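Long-range contact in tRNA endonuclease VMS1 (Saccharomyces cerevisiae, PDB 5WHG), which cleaves polypeptidyl-tRNAs downstream of ribosome-associated quality control, releasing incompletely synthesized polypeptides for degradation: residues A[208-222]-A[303-317]. Residues are numbered along the deposited sequence; the frame is centred on the assembly and turned at random.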
# COMPACT_ATOMS: atom_id res chain seq x y z
N SER A 208 0.01 0.30 -4.48
CA SER A 208 1.04 0.92 -3.65
C SER A 208 2.25 0.01 -3.63
O SER A 208 2.15 -1.19 -3.91
CB SER A 208 0.53 1.18 -2.22
OG SER A 208 -0.54 2.12 -2.21
N ALA A 209 3.41 0.58 -3.29
CA ALA A 209 4.63 -0.22 -3.16
C ALA A 209 5.03 -0.38 -1.68
O ALA A 209 4.71 0.47 -0.85
CB ALA A 209 5.77 0.39 -3.98
N LEU A 210 5.71 -1.48 -1.36
CA LEU A 210 6.17 -1.75 0.00
C LEU A 210 7.60 -2.28 -0.03
O LEU A 210 7.89 -3.26 -0.73
CB LEU A 210 5.26 -2.74 0.72
CG LEU A 210 3.73 -2.56 0.67
CD1 LEU A 210 3.01 -3.81 1.20
CD2 LEU A 210 3.31 -1.39 1.48
N PHE A 211 8.48 -1.65 0.74
CA PHE A 211 9.90 -1.96 0.78
C PHE A 211 10.40 -1.93 2.23
O PHE A 211 10.16 -0.95 2.94
CB PHE A 211 10.69 -0.97 -0.08
CG PHE A 211 10.41 -1.10 -1.56
CD1 PHE A 211 10.87 -2.21 -2.27
CD2 PHE A 211 9.70 -0.12 -2.24
CE1 PHE A 211 10.62 -2.35 -3.63
CE2 PHE A 211 9.44 -0.24 -3.61
CZ PHE A 211 9.90 -1.36 -4.31
N MSE A 212 11.06 -3.00 2.65
CA MSE A 212 11.83 -3.00 3.89
C MSE A 212 13.22 -3.57 3.66
O MSE A 212 13.37 -4.60 3.03
CB MSE A 212 11.14 -3.82 4.96
CG MSE A 212 9.73 -3.45 5.27
SE MSE A 212 8.96 -4.82 6.43
CE MSE A 212 7.08 -4.32 6.32
N VAL A 213 14.24 -2.91 4.21
CA VAL A 213 15.61 -3.40 4.13
C VAL A 213 16.22 -3.26 5.51
O VAL A 213 15.86 -2.36 6.27
CB VAL A 213 16.46 -2.63 3.07
CG1 VAL A 213 16.61 -1.19 3.44
CG2 VAL A 213 17.82 -3.25 2.90
N GLY A 214 17.12 -4.17 5.84
CA GLY A 214 17.84 -4.03 7.08
C GLY A 214 18.60 -5.29 7.45
O GLY A 214 18.08 -6.40 7.32
N GLY A 215 19.83 -5.11 7.93
CA GLY A 215 20.63 -6.26 8.32
C GLY A 215 20.91 -7.21 7.18
O GLY A 215 21.01 -8.42 7.41
N GLY A 216 21.03 -6.71 5.96
CA GLY A 216 21.35 -7.55 4.83
C GLY A 216 20.15 -8.19 4.18
O GLY A 216 20.31 -8.83 3.13
N HIS A 217 18.96 -8.02 4.76
CA HIS A 217 17.71 -8.56 4.23
C HIS A 217 16.94 -7.48 3.49
O HIS A 217 16.90 -6.31 3.90
CB HIS A 217 16.81 -9.12 5.34
CG HIS A 217 17.44 -10.20 6.15
ND1 HIS A 217 17.48 -11.52 5.74
CD2 HIS A 217 18.06 -10.17 7.36
CE1 HIS A 217 18.09 -12.25 6.65
NE2 HIS A 217 18.45 -11.46 7.65
N PHE A 218 16.28 -7.90 2.42
CA PHE A 218 15.37 -7.06 1.65
C PHE A 218 14.08 -7.83 1.41
O PHE A 218 14.11 -9.05 1.23
CB PHE A 218 16.01 -6.67 0.31
CG PHE A 218 15.07 -6.00 -0.63
CD1 PHE A 218 14.82 -4.62 -0.52
CD2 PHE A 218 14.43 -6.72 -1.63
CE1 PHE A 218 13.94 -3.97 -1.41
CE2 PHE A 218 13.54 -6.08 -2.53
CZ PHE A 218 13.29 -4.70 -2.41
N ALA A 219 12.96 -7.12 1.45
CA ALA A 219 11.68 -7.58 0.93
C ALA A 219 10.96 -6.39 0.29
O ALA A 219 10.83 -5.33 0.91
CB ALA A 219 10.81 -8.19 2.01
N GLY A 220 10.51 -6.56 -0.96
CA GLY A 220 9.69 -5.57 -1.61
C GLY A 220 8.47 -6.22 -2.24
O GLY A 220 8.46 -7.42 -2.53
N ALA A 221 7.43 -5.40 -2.43
CA ALA A 221 6.23 -5.88 -3.11
C ALA A 221 5.49 -4.71 -3.75
O ALA A 221 5.57 -3.57 -3.28
CB ALA A 221 5.32 -6.64 -2.15
N ILE A 222 4.78 -5.00 -4.85
CA ILE A 222 3.77 -4.11 -5.42
C ILE A 222 2.41 -4.68 -5.02
O ILE A 222 2.05 -5.79 -5.43
CB ILE A 222 3.90 -3.99 -6.95
CG1 ILE A 222 5.28 -3.45 -7.37
CG2 ILE A 222 2.81 -3.10 -7.51
CD1 ILE A 222 5.65 -2.06 -6.81
N TRP A 303 10.63 -2.81 -11.65
CA TRP A 303 9.26 -2.46 -11.32
C TRP A 303 8.93 -1.02 -11.68
O TRP A 303 7.86 -0.53 -11.29
CB TRP A 303 8.98 -2.70 -9.83
CG TRP A 303 8.96 -4.12 -9.43
CD1 TRP A 303 8.99 -5.22 -10.25
CD2 TRP A 303 8.92 -4.63 -8.09
NE1 TRP A 303 8.96 -6.39 -9.50
CE2 TRP A 303 8.92 -6.05 -8.17
CE3 TRP A 303 8.88 -4.02 -6.83
CZ2 TRP A 303 8.88 -6.86 -7.04
CZ3 TRP A 303 8.82 -4.84 -5.70
CH2 TRP A 303 8.82 -6.24 -5.81
N GLU A 304 9.80 -0.35 -12.41
CA GLU A 304 9.61 1.05 -12.77
C GLU A 304 8.21 1.38 -13.29
O GLU A 304 7.65 2.41 -12.87
CB GLU A 304 10.71 1.42 -13.78
CG GLU A 304 10.67 2.82 -14.41
CD GLU A 304 11.93 3.09 -15.26
OE1 GLU A 304 12.54 4.18 -15.11
OE2 GLU A 304 12.33 2.20 -16.05
N PRO A 305 7.59 0.59 -14.19
CA PRO A 305 6.23 0.97 -14.63
C PRO A 305 5.23 0.97 -13.49
O PRO A 305 4.39 1.88 -13.41
CB PRO A 305 5.88 -0.10 -15.69
CG PRO A 305 7.19 -0.65 -16.12
CD PRO A 305 8.11 -0.56 -14.95
N TYR A 306 5.30 -0.04 -12.62
CA TYR A 306 4.49 -0.08 -11.39
C TYR A 306 4.74 1.13 -10.49
O TYR A 306 3.79 1.73 -9.97
CB TYR A 306 4.79 -1.34 -10.59
CG TYR A 306 4.38 -2.65 -11.20
CD1 TYR A 306 3.04 -2.94 -11.41
CD2 TYR A 306 5.32 -3.61 -11.50
CE1 TYR A 306 2.65 -4.14 -11.93
CE2 TYR A 306 4.93 -4.83 -12.02
CZ TYR A 306 3.60 -5.08 -12.24
OH TYR A 306 3.19 -6.29 -12.74
N LEU A 307 6.03 1.46 -10.24
CA LEU A 307 6.40 2.51 -9.28
C LEU A 307 5.92 3.89 -9.72
O LEU A 307 5.56 4.72 -8.88
CB LEU A 307 7.91 2.52 -9.04
CG LEU A 307 8.44 1.28 -8.27
CD1 LEU A 307 9.99 1.17 -8.18
CD2 LEU A 307 7.82 1.21 -6.88
N SER A 308 5.89 4.15 -11.02
CA SER A 308 5.43 5.47 -11.44
C SER A 308 3.92 5.63 -11.34
O SER A 308 3.43 6.76 -11.29
CB SER A 308 5.91 5.76 -12.86
OG SER A 308 5.45 4.74 -13.72
N LYS A 309 3.18 4.52 -11.22
CA LYS A 309 1.73 4.57 -11.01
C LYS A 309 1.31 4.32 -9.55
O LYS A 309 0.11 4.19 -9.29
CB LYS A 309 1.03 3.54 -11.91
CG LYS A 309 1.38 3.65 -13.39
CD LYS A 309 0.81 2.47 -14.15
CE LYS A 309 0.90 2.66 -15.67
NZ LYS A 309 2.29 2.44 -16.18
N CYS A 310 2.24 4.24 -8.59
CA CYS A 310 1.84 3.93 -7.22
C CYS A 310 1.27 5.15 -6.51
O CYS A 310 1.80 6.26 -6.65
CB CYS A 310 3.00 3.39 -6.39
SG CYS A 310 3.33 1.69 -6.68
N ASP A 311 0.20 4.94 -5.74
CA ASP A 311 -0.28 5.95 -4.81
C ASP A 311 0.81 6.33 -3.81
O ASP A 311 1.23 7.48 -3.73
CB ASP A 311 -1.52 5.42 -4.06
CG ASP A 311 -2.82 5.61 -4.83
OD1 ASP A 311 -2.83 5.43 -6.07
OD2 ASP A 311 -3.85 5.90 -4.17
N ASN A 312 1.25 5.35 -3.02
CA ASN A 312 2.27 5.53 -2.01
C ASN A 312 3.38 4.51 -2.21
O ASN A 312 3.16 3.40 -2.71
CB ASN A 312 1.70 5.38 -0.60
CG ASN A 312 0.62 6.41 -0.30
OD1 ASN A 312 0.88 7.62 -0.24
ND2 ASN A 312 -0.58 5.94 -0.09
N ILE A 313 4.59 4.91 -1.81
CA ILE A 313 5.73 4.02 -1.74
C ILE A 313 6.24 4.03 -0.29
O ILE A 313 6.93 4.97 0.12
CB ILE A 313 6.82 4.42 -2.75
CG1 ILE A 313 6.24 4.36 -4.17
CG2 ILE A 313 8.01 3.51 -2.62
CD1 ILE A 313 6.99 5.20 -5.23
N PHE A 314 5.90 2.99 0.48
CA PHE A 314 6.30 2.85 1.88
C PHE A 314 7.64 2.13 1.99
O PHE A 314 7.79 1.01 1.50
CB PHE A 314 5.24 2.09 2.69
CG PHE A 314 3.98 2.88 2.91
CD1 PHE A 314 3.97 3.99 3.76
CD2 PHE A 314 2.80 2.53 2.26
CE1 PHE A 314 2.81 4.73 3.95
CE2 PHE A 314 1.63 3.27 2.45
CZ PHE A 314 1.64 4.37 3.29
N ILE A 315 8.61 2.77 2.66
CA ILE A 315 9.97 2.25 2.78
C ILE A 315 10.38 2.27 4.24
O ILE A 315 10.26 3.31 4.90
CB ILE A 315 10.98 3.07 1.96
CG1 ILE A 315 10.48 3.26 0.54
CG2 ILE A 315 12.34 2.36 1.91
CD1 ILE A 315 11.58 3.79 -0.39
N ARG A 316 10.90 1.15 4.74
CA ARG A 316 11.61 1.15 6.02
C ARG A 316 13.08 0.85 5.77
O ARG A 316 13.43 -0.24 5.28
CB ARG A 316 11.06 0.14 7.03
CG ARG A 316 12.05 0.08 8.21
CD ARG A 316 11.54 -0.50 9.50
NE ARG A 316 11.29 -1.94 9.45
CZ ARG A 316 12.18 -2.89 9.15
NH1 ARG A 316 13.44 -2.59 8.81
NH2 ARG A 316 11.80 -4.15 9.16
N ALA A 317 13.93 1.80 6.15
CA ALA A 317 15.39 1.63 6.09
C ALA A 317 15.98 2.51 7.19
O ALA A 317 16.26 3.69 6.96
CB ALA A 317 15.93 2.00 4.72
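Strand 208-214 and strand 313-316 run parallel, their axes 4.7 Å apart, joined by five backbone hydrogen bonds that start with Ala209 N to Asn312 O (2.9 Å) and end with Val213 N to Arg316 O (3.0 Å). Ala209, Phe211, Ile313 and Ile315 all point to one face of the sheet, where helix 304-308 and the indole of Trp303 also pack. With its CG anti to the carbonyl carbon (chi1 -68°), the Phe211 ring leans back along the strand toward the Ala209 end, between Leu307 and the indole. Its edge meets Leu307 CD2 in the ring plane, and CD2 of Phe211 sits 4.0 Å from Ile313 CG2. On the other side CE1 of Phe211 meets CZ3 of Trp303 at 3.7 Å, rim to rim, the planes turned 33° apart. A CB on Gly220 would collide with the Phe211 ring. Replacing Phe211 with an alanine would probably open a gap between Trp303, Leu307 and Ile313, leaving the indole rim without its aromatic neighbour. Ile222 closes the group from the hairpin's second strand: CG1 lies over one face of the indole, a CH-pi contact 4.1 Å from the six-membered ring centroid, while CD1 reaches Leu307 CD2. Leu300 of helix 292-302 adds to this layer. Leu210, Met212, Phe314 and Arg316 occupy the opposite face, with Leu210 CD2 4.0 Å from Phe314 CD2, next to helix 351-362; Arg316 NE is hydrogen-bonded to Thr346 OG1. A beta hairpin, closed by a type I' turn at Gly214-His217, is thus extended by a parallel strand into the mixed sheet, helices on both faces, of the VLRF1 domain, which mediates 60S ribosomal subunit binding.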